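Local coordinates for protein Plm1 (Streptomyces sp. HK803, PDB 4HXY) that probably reduces the beta-keto group of a growing polyketide chain with NADPH, as the ketoreductase domain of the first module of phoslactomycin biosynthesis, at residues P363-G368 and P385-A390; V359-W364 and P407-V412; G182-K187 and Q393-A398. All coordinates share one frame; numbering follows the deposited sequence.

Interaction 1: P363-G368 and P385-A390. With NDP (NADPH dihydro-nicotinamide-adenine-dinucleotide phosphate), chain C.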
# COMPACT_ATOMS: atom_id res chain seq x y z
N PRO A 363 -11.55 6.49 -4.54
CA PRO A 363 -12.44 5.85 -5.47
C PRO A 363 -12.54 6.65 -6.75
O PRO A 363 -12.47 7.89 -6.73
CB PRO A 363 -13.78 5.82 -4.72
CG PRO A 363 -13.66 6.89 -3.69
CD PRO A 363 -12.23 6.89 -3.30
N TRP A 364 -12.68 5.94 -7.87
CA TRP A 364 -12.98 6.55 -9.16
C TRP A 364 -14.43 6.32 -9.55
O TRP A 364 -15.01 5.27 -9.27
CB TRP A 364 -12.18 5.86 -10.26
CG TRP A 364 -10.70 6.18 -10.34
CD1 TRP A 364 -9.78 6.21 -9.32
CD2 TRP A 364 -9.97 6.39 -11.55
NE1 TRP A 364 -8.53 6.46 -9.83
CE2 TRP A 364 -8.61 6.56 -11.20
CE3 TRP A 364 -10.34 6.47 -12.89
CZ2 TRP A 364 -7.63 6.82 -12.14
CZ3 TRP A 364 -9.34 6.70 -13.85
CH2 TRP A 364 -8.00 6.88 -13.46
N ALA A 365 -14.99 7.28 -10.26
CA ALA A 365 -16.28 7.11 -10.93
C ALA A 365 -16.05 6.29 -12.19
O ALA A 365 -14.91 6.11 -12.62
CB ALA A 365 -16.84 8.49 -11.30
N GLY A 366 -17.12 5.80 -12.80
CA GLY A 366 -17.06 5.31 -14.20
C GLY A 366 -16.75 3.84 -14.45
O GLY A 366 -16.34 3.47 -15.57
N GLY A 367 -16.93 3.01 -13.43
CA GLY A 367 -16.80 1.55 -13.60
C GLY A 367 -15.53 0.98 -13.01
O GLY A 367 -14.62 1.72 -12.63
N GLY A 368 -15.48 -0.35 -12.94
CA GLY A 368 -14.35 -1.06 -12.37
C GLY A 368 -14.79 -1.81 -11.13
O GLY A 368 -15.82 -2.50 -11.14
N PRO A 385 -16.37 9.69 -5.45
CA PRO A 385 -15.59 9.17 -6.58
C PRO A 385 -15.04 10.27 -7.48
O PRO A 385 -15.76 11.23 -7.80
CB PRO A 385 -16.58 8.27 -7.31
CG PRO A 385 -17.50 7.81 -6.23
CD PRO A 385 -17.67 9.02 -5.34
N LEU A 386 -13.76 10.13 -7.88
CA LEU A 386 -13.12 11.11 -8.77
C LEU A 386 -13.74 10.95 -10.14
O LEU A 386 -13.90 9.83 -10.60
CB LEU A 386 -11.63 10.82 -8.89
CG LEU A 386 -10.79 11.05 -7.65
CD1 LEU A 386 -9.43 10.31 -7.76
CD2 LEU A 386 -10.63 12.55 -7.40
N LEU A 387 -14.05 12.06 -10.79
CA LEU A 387 -14.48 11.98 -12.19
C LEU A 387 -13.28 11.59 -13.06
O LEU A 387 -12.14 11.92 -12.76
CB LEU A 387 -15.10 13.31 -12.62
CG LEU A 387 -16.25 13.79 -11.73
CD1 LEU A 387 -16.91 15.00 -12.37
CD2 LEU A 387 -17.23 12.67 -11.50
N VAL A 388 -13.55 10.83 -14.11
CA VAL A 388 -12.48 10.26 -14.92
C VAL A 388 -11.53 11.32 -15.51
O VAL A 388 -10.32 11.15 -15.45
CB VAL A 388 -13.04 9.30 -15.98
CG1 VAL A 388 -11.91 8.90 -16.91
CG2 VAL A 388 -13.67 8.06 -15.31
N PRO A 389 -12.06 12.44 -16.04
CA PRO A 389 -11.11 13.44 -16.53
C PRO A 389 -10.16 13.97 -15.45
O PRO A 389 -8.96 14.17 -15.69
CB PRO A 389 -12.02 14.57 -17.05
CG PRO A 389 -13.35 13.88 -17.33
CD PRO A 389 -13.46 12.84 -16.26
N ALA A 390 -10.72 14.21 -14.26
CA ALA A 390 -9.93 14.71 -13.13
C ALA A 390 -8.88 13.69 -12.71
O ALA A 390 -7.74 14.05 -12.38
CB ALA A 390 -10.84 15.05 -11.97
PA NDP C . -11.06 -4.01 -12.34
O1A NDP C . -12.02 -3.47 -13.34
O2A NDP C . -11.43 -5.26 -11.59
O5B NDP C . -9.65 -4.27 -13.05
C5B NDP C . -8.71 -5.15 -12.48
C4B NDP C . -7.98 -5.84 -13.59
O4B NDP C . -6.98 -6.70 -13.07
C3B NDP C . -8.87 -6.72 -14.44
O3B NDP C . -8.61 -6.40 -15.82
C2B NDP C . -8.44 -8.14 -14.13
O2B NDP C . -8.70 -8.86 -15.32
C1B NDP C . -6.97 -7.90 -13.81
N9A NDP C . -6.29 -8.96 -13.07
C8A NDP C . -6.60 -9.49 -11.84
N7A NDP C . -5.73 -10.47 -11.54
C5A NDP C . -4.82 -10.56 -12.57
C6A NDP C . -3.71 -11.36 -12.80
N6A NDP C . -3.27 -12.29 -11.96
N1A NDP C . -3.03 -11.19 -13.99
C2A NDP C . -3.41 -10.22 -14.90
N3A NDP C . -4.51 -9.42 -14.69
C4A NDP C . -5.18 -9.60 -13.52
O3 NDP C . -10.69 -2.91 -11.22
PN NDP C . -10.41 -1.36 -11.43
O1N NDP C . -11.37 -0.64 -10.57
O2N NDP C . -10.27 -0.96 -12.84
O5D NDP C . -9.03 -1.15 -10.64
C5D NDP C . -7.79 -1.40 -11.24
C4D NDP C . -6.70 -1.06 -10.24
O4D NDP C . -6.93 0.22 -9.67
C3D NDP C . -6.65 -2.04 -9.09
O3D NDP C . -5.33 -2.43 -8.87
C2D NDP C . -7.17 -1.26 -7.90
O2D NDP C . -6.64 -1.71 -6.67
C1D NDP C . -6.80 0.16 -8.26
N1N NDP C . -7.72 1.14 -7.66
C2N NDP C . -9.00 1.26 -8.12
C3N NDP C . -9.94 2.06 -7.47
C7N NDP C . -11.31 2.26 -8.00
O7N NDP C . -12.06 3.24 -7.39
N7N NDP C . -11.86 1.54 -8.97
C4N NDP C . -9.44 3.05 -6.45
C5N NDP C . -8.02 2.84 -6.03
C6N NDP C . -7.22 1.92 -6.66
P2B NDP C . -8.72 -10.46 -15.38
O1X NDP C . -9.21 -10.77 -16.78
O2X NDP C . -9.66 -11.03 -14.32
O3X NDP C . -7.38 -11.00 -15.12
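Pro385 opens the contact by lying against Trp364 and Ala365 of the 363-368 loop: its CB sits 3.5 Å from Ala365 N and packs on the Ala365 methyl, while its CA-H approaches Pro363 O. Leu386 follows with both of its backbone polar groups engaged. Leu386 N donates to Pro363 O and Leu386 O accepts from Ala365 N, each at 2.8 Å. Both bonds are nearly straight (170° and 171°), although each donor stands above the plane of the carbonyl it meets. They straddle Trp364, making a single beta bridge between Trp364 and Leu386. Within this bridge Trp364 turns its own N-H the other way, to the carboxamide oxygen of NADPH, O7N, at 2.8 Å, so one short extended piece of the Rossmann-type domain is held by the 385-390 backbone along one edge and reads the nicotinamide amide with the other. The Leu386 side chain, CG beside its backbone N, sends CD1 to 4.4 Å from Trp364 CD1. Leu387, the N-cap residue of helix 388-400, sets out with its CB directed away from the 363-368 loop, yet CD2 comes back to the Ala365 methyl. In the first turn of the helix Val388 brings CG2 to 3.5 Å from Ala365 O and near Trp364 CE3. A side chain on Gly366 would crowd that same CG2, and at the Gly366 backbone angles a CB would also jam against the carbonyl O of Ala365.

Interaction 2: V359-W364 and P407-V412. With NDP (NADPH dihydro-nicotinamide-adenine-dinucleotide phosphate), chain C.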
# COMPACT_ATOMS: atom_id res chain seq x y z
N VAL A 359 0.59 5.81 -7.21
CA VAL A 359 -0.46 6.78 -6.86
C VAL A 359 -1.49 6.04 -6.02
O VAL A 359 -2.09 5.07 -6.50
CB VAL A 359 -1.16 7.38 -8.10
CG1 VAL A 359 -2.24 8.36 -7.69
CG2 VAL A 359 -0.15 8.10 -9.01
N ALA A 360 -1.70 6.52 -4.79
CA ALA A 360 -2.69 5.93 -3.88
C ALA A 360 -4.02 6.64 -4.14
O ALA A 360 -4.31 7.70 -3.61
CB ALA A 360 -2.23 6.07 -2.45
N TRP A 361 -4.81 6.06 -5.03
CA TRP A 361 -6.09 6.61 -5.41
C TRP A 361 -7.22 6.42 -4.38
O TRP A 361 -7.41 5.32 -3.81
CB TRP A 361 -6.56 5.93 -6.68
CG TRP A 361 -5.66 6.08 -7.85
CD1 TRP A 361 -4.91 5.11 -8.44
CD2 TRP A 361 -5.52 7.25 -8.66
NE1 TRP A 361 -4.27 5.62 -9.53
CE2 TRP A 361 -4.62 6.93 -9.69
CE3 TRP A 361 -6.02 8.53 -8.57
CZ2 TRP A 361 -4.23 7.87 -10.65
CZ3 TRP A 361 -5.66 9.45 -9.53
CH2 TRP A 361 -4.76 9.12 -10.55
N GLY A 362 -8.01 7.47 -4.22
CA GLY A 362 -9.39 7.29 -3.77
C GLY A 362 -10.25 6.65 -4.84
O GLY A 362 -9.79 6.31 -5.92
N PRO A 363 -11.55 6.49 -4.54
CA PRO A 363 -12.44 5.85 -5.47
C PRO A 363 -12.54 6.65 -6.75
O PRO A 363 -12.47 7.89 -6.73
CB PRO A 363 -13.78 5.82 -4.72
CG PRO A 363 -13.66 6.89 -3.69
CD PRO A 363 -12.23 6.89 -3.30
N TRP A 364 -12.68 5.94 -7.87
CA TRP A 364 -12.98 6.55 -9.16
C TRP A 364 -14.43 6.32 -9.55
O TRP A 364 -15.01 5.27 -9.27
CB TRP A 364 -12.18 5.86 -10.26
CG TRP A 364 -10.70 6.18 -10.34
CD1 TRP A 364 -9.78 6.21 -9.32
CD2 TRP A 364 -9.97 6.39 -11.55
NE1 TRP A 364 -8.53 6.46 -9.83
CE2 TRP A 364 -8.61 6.56 -11.20
CE3 TRP A 364 -10.34 6.47 -12.89
CZ2 TRP A 364 -7.63 6.82 -12.14
CZ3 TRP A 364 -9.34 6.70 -13.85
CH2 TRP A 364 -8.00 6.88 -13.46
N PRO A 407 2.22 10.19 -4.21
CA PRO A 407 1.02 10.95 -3.90
C PRO A 407 -0.20 10.12 -3.57
O PRO A 407 -0.36 9.02 -4.05
CB PRO A 407 0.79 11.71 -5.20
CG PRO A 407 1.23 10.74 -6.22
CD PRO A 407 2.44 10.10 -5.66
N VAL A 408 -1.04 10.70 -2.74
CA VAL A 408 -2.37 10.18 -2.42
C VAL A 408 -3.33 11.16 -3.08
O VAL A 408 -3.24 12.37 -2.82
CB VAL A 408 -2.60 10.15 -0.89
CG1 VAL A 408 -3.94 9.48 -0.55
CG2 VAL A 408 -1.46 9.43 -0.19
N VAL A 409 -4.22 10.67 -3.95
CA VAL A 409 -5.12 11.52 -4.75
C VAL A 409 -6.55 11.06 -4.56
O VAL A 409 -6.92 9.96 -4.96
CB VAL A 409 -4.73 11.48 -6.23
CG1 VAL A 409 -5.71 12.33 -7.07
CG2 VAL A 409 -3.26 11.94 -6.43
N ALA A 410 -7.37 11.90 -3.93
CA ALA A 410 -8.74 11.50 -3.55
C ALA A 410 -9.59 12.74 -3.33
O ALA A 410 -9.06 13.80 -3.00
CB ALA A 410 -8.71 10.64 -2.27
N ASP A 411 -10.90 12.61 -3.51
CA ASP A 411 -11.85 13.68 -3.19
C ASP A 411 -12.45 13.39 -1.81
O ASP A 411 -13.40 12.59 -1.70
CB ASP A 411 -12.94 13.70 -4.26
CG ASP A 411 -13.91 14.86 -4.12
OD1 ASP A 411 -13.86 15.55 -3.08
OD2 ASP A 411 -14.72 15.06 -5.06
N VAL A 412 -11.89 14.01 -0.77
CA VAL A 412 -12.28 13.75 0.61
C VAL A 412 -13.01 14.96 1.17
O VAL A 412 -12.54 16.08 1.02
CB VAL A 412 -11.06 13.48 1.51
CG1 VAL A 412 -11.51 13.15 2.96
CG2 VAL A 412 -10.21 12.32 0.95
PA NDP C . -11.06 -4.01 -12.34
O1A NDP C . -12.02 -3.47 -13.34
O2A NDP C . -11.43 -5.26 -11.59
O5B NDP C . -9.65 -4.27 -13.05
C5B NDP C . -8.71 -5.15 -12.48
C4B NDP C . -7.98 -5.84 -13.59
O4B NDP C . -6.98 -6.70 -13.07
C3B NDP C . -8.87 -6.72 -14.44
O3B NDP C . -8.61 -6.40 -15.82
C2B NDP C . -8.44 -8.14 -14.13
O2B NDP C . -8.70 -8.86 -15.32
C1B NDP C . -6.97 -7.90 -13.81
N9A NDP C . -6.29 -8.96 -13.07
C8A NDP C . -6.60 -9.49 -11.84
N7A NDP C . -5.73 -10.47 -11.54
C5A NDP C . -4.82 -10.56 -12.57
C6A NDP C . -3.71 -11.36 -12.80
N6A NDP C . -3.27 -12.29 -11.96
N1A NDP C . -3.03 -11.19 -13.99
C2A NDP C . -3.41 -10.22 -14.90
N3A NDP C . -4.51 -9.42 -14.69
C4A NDP C . -5.18 -9.60 -13.52
O3 NDP C . -10.69 -2.91 -11.22
PN NDP C . -10.41 -1.36 -11.43
O1N NDP C . -11.37 -0.64 -10.57
O2N NDP C . -10.27 -0.96 -12.84
O5D NDP C . -9.03 -1.15 -10.64
C5D NDP C . -7.79 -1.40 -11.24
C4D NDP C . -6.70 -1.06 -10.24
O4D NDP C . -6.93 0.22 -9.67
C3D NDP C . -6.65 -2.04 -9.09
O3D NDP C . -5.33 -2.43 -8.87
C2D NDP C . -7.17 -1.26 -7.90
O2D NDP C . -6.64 -1.71 -6.67
C1D NDP C . -6.80 0.16 -8.26
N1N NDP C . -7.72 1.14 -7.66
C2N NDP C . -9.00 1.26 -8.12
C3N NDP C . -9.94 2.06 -7.47
C7N NDP C . -11.31 2.26 -8.00
O7N NDP C . -12.06 3.24 -7.39
N7N NDP C . -11.86 1.54 -8.97
C4N NDP C . -9.44 3.05 -6.45
C5N NDP C . -8.02 2.84 -6.03
C6N NDP C . -7.22 1.92 -6.66
P2B NDP C . -8.72 -10.46 -15.38
O1X NDP C . -9.21 -10.77 -16.78
O2X NDP C . -9.66 -11.03 -14.32
O3X NDP C . -7.38 -11.00 -15.12
O HOH W 1 -12.02 9.85 -4.46
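Three backbone hydrogen bonds join the strands in parallel register. Ala360 N donates to Pro407 O at 2.9 Å, nearly straight and in the carbonyl plane. Val409 N returns to Ala360 O at 3.0 Å. Gly362 N closes the ladder on Val409 O at 2.8 Å, and these last two donors both stand above the carbonyl planes they meet. Beyond the last rung a water takes over, donating to Pro363 O and accepting from Asp411 N. This pairing, at 21° between the strand axes, adds strand 408-412 beside strand 357-361 of the Rossmann-type sheet, whose end carries the cofactor: Gly362 O lies 3.3 Å from NADPH C4N. Trp361 CB also rests 3.5 Å from NADPH C5N. Trp361, with CG beside its backbone N, packs side by side with Val409, CZ3 touching CG1 at 3.8 Å. Val359 CG1 covers the centre of one indole face, 3.4 Å above the plane, and Trp364 NE1 approaches the opposite face toward the rim. An alanine here would remove the indole and would probably loosen the packing among Val359, Val409 and Trp364. On the face that carries Ala360 and Val408, opposite Trp361 and Val409, the Ala360 methyl meets Val408 CG2, and Val408 CG1 leans on Ala360 O. Just beyond strand 357-361, Ala410 CB presses on Gly362 CA at 3.7 Å, where a beta carbon on Gly362 would clash with it.

Interaction 3: G182-K187 and Q393-A398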
# COMPACT_ATOMS: atom_id res chain seq x y z
N GLY A 182 3.96 19.38 -17.62
CA GLY A 182 3.69 19.16 -19.04
C GLY A 182 2.84 17.91 -19.26
O GLY A 182 2.37 17.27 -18.31
N THR A 183 2.65 17.59 -20.53
CA THR A 183 1.79 16.50 -20.97
C THR A 183 2.53 15.16 -20.92
O THR A 183 3.67 15.09 -21.33
CB THR A 183 1.39 16.77 -22.44
OG1 THR A 183 0.65 18.01 -22.48
CG2 THR A 183 0.53 15.65 -23.00
N TRP A 184 1.87 14.11 -20.44
CA TRP A 184 2.45 12.77 -20.46
C TRP A 184 2.40 12.21 -21.88
O TRP A 184 1.32 12.10 -22.45
CB TRP A 184 1.68 11.84 -19.49
CG TRP A 184 2.31 10.49 -19.34
CD1 TRP A 184 3.65 10.20 -19.25
CD2 TRP A 184 1.62 9.25 -19.27
NE1 TRP A 184 3.82 8.83 -19.11
CE2 TRP A 184 2.59 8.24 -19.11
CE3 TRP A 184 0.27 8.90 -19.31
CZ2 TRP A 184 2.24 6.89 -19.01
CZ3 TRP A 184 -0.07 7.54 -19.22
CH2 TRP A 184 0.91 6.58 -19.07
N THR A 185 3.56 11.86 -22.43
CA THR A 185 3.66 11.40 -23.83
C THR A 185 4.49 10.12 -23.88
O THR A 185 5.61 10.11 -24.39
CB THR A 185 4.27 12.48 -24.74
OG1 THR A 185 5.56 12.87 -24.24
CG2 THR A 185 3.36 13.70 -24.84
N PRO A 186 3.92 9.02 -23.35
CA PRO A 186 4.66 7.77 -23.35
C PRO A 186 4.94 7.26 -24.76
O PRO A 186 4.09 7.38 -25.65
CB PRO A 186 3.69 6.80 -22.66
CG PRO A 186 2.37 7.38 -22.84
CD PRO A 186 2.56 8.85 -22.83
N LYS A 187 6.12 6.70 -24.93
CA LYS A 187 6.63 6.29 -26.25
C LYS A 187 6.85 4.80 -26.34
O LYS A 187 6.96 4.09 -25.32
CB LYS A 187 7.95 7.03 -26.52
CG LYS A 187 7.75 8.54 -26.63
CD LYS A 187 9.03 9.31 -26.56
CE LYS A 187 8.74 10.78 -26.37
NZ LYS A 187 8.15 11.12 -25.04
N GLN A 393 -6.06 13.48 -15.32
CA GLN A 393 -5.20 14.65 -15.24
C GLN A 393 -4.26 14.51 -14.05
O GLN A 393 -3.05 14.76 -14.17
CB GLN A 393 -6.00 15.94 -15.14
CG GLN A 393 -5.12 17.17 -14.97
CD GLN A 393 -4.32 17.50 -16.21
OE1 GLN A 393 -4.87 17.99 -17.20
NE2 GLN A 393 -3.02 17.23 -16.17
N ALA A 394 -4.78 14.06 -12.92
CA ALA A 394 -3.93 13.87 -11.75
C ALA A 394 -2.89 12.78 -11.99
O ALA A 394 -1.77 12.89 -11.51
CB ALA A 394 -4.79 13.54 -10.50
N MET A 395 -3.26 11.75 -12.74
CA MET A 395 -2.29 10.72 -13.13
C MET A 395 -1.11 11.31 -13.90
O MET A 395 0.04 11.02 -13.58
CB MET A 395 -2.96 9.63 -13.96
CG MET A 395 -2.00 8.52 -14.36
SD MET A 395 -2.73 7.40 -15.56
CE MET A 395 -2.74 8.45 -17.02
N GLU A 396 -1.40 12.13 -14.89
CA GLU A 396 -0.36 12.81 -15.67
C GLU A 396 0.53 13.68 -14.77
O GLU A 396 1.75 13.64 -14.87
CB GLU A 396 -1.02 13.67 -16.76
CG GLU A 396 -0.14 14.69 -17.40
CD GLU A 396 -0.83 15.40 -18.57
OE1 GLU A 396 -1.26 16.58 -18.39
OE2 GLU A 396 -0.97 14.75 -19.64
N GLN A 397 -0.10 14.41 -13.86
CA GLN A 397 0.63 15.26 -12.92
C GLN A 397 1.57 14.43 -12.03
O GLN A 397 2.71 14.83 -11.79
CB GLN A 397 -0.35 16.05 -12.06
CG GLN A 397 -1.10 17.14 -12.78
CD GLN A 397 -2.16 17.77 -11.90
OE1 GLN A 397 -3.22 17.20 -11.71
NE2 GLN A 397 -1.86 18.93 -11.32
N ALA A 398 1.11 13.27 -11.57
CA ALA A 398 1.92 12.42 -10.72
C ALA A 398 3.13 11.87 -11.46
O ALA A 398 4.24 11.80 -10.92
CB ALA A 398 1.08 11.29 -10.11
O HOH W 2 -0.30 19.13 -19.40
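A carboxylate from helix 388-400 and a methionine one residue before it hold the loop that leads into strand 189-193, the first strand of the NADPH-binding Rossmann-type domain. Glu396 OE2 accepts the backbone N-H of Trp184 at 3.0 Å, a nearly straight bond (167°) that meets the oxygen from well above the carboxylate plane. Glu396 OE2 also lies 3.5 Å from Thr183 CA and close to the Thr183 methyl. Next to this polar grip is a Met-aromatic contact: Met395 CE touches Trp184 CZ3 at 3.6 Å, and SD stands obliquely 5.4 Å from the centroid of the six-membered ring. Glu396 reaches the loop because its CG is anti to the backbone N and the chain runs on extended. Met395 starts out the same way but bends at its last torsion (72°), which brings its methyl onto the indole. Trp184 is steadied in turn by Pro186 CD, centred over one ring face, and by Thr272 and Val274 of strand 270-275. The other carboxylate oxygen, Glu396 OE1, accepts from a water at 2.9 Å and from Gln393 NE2, one helical turn earlier, also at 2.9 Å.

From the N terminus, the 182-187 loop comes first, ahead of strand 189-193; its partner lies 206 residues later, so interaction 3 closes the longest loop and spans most of the NADPH-binding Rossmann-type domain. Strand 357-361 and the loop after it supply the first segment of both other contacts. Interaction 1 closes a short loop around helix 372-380, wholly within that of interaction 3. Interaction 2 begins slightly earlier but ends at strand 408-412, past helix 388-400, and therefore crosses interaction 3. Leu386 of interaction 1 packs on Trp361 and Val409 of interaction 2, while Ala398 and Met395 meet Val359 and Trp361. Helix 388-400 thus joins the cofactor-binding strand end to the 182-187 loop.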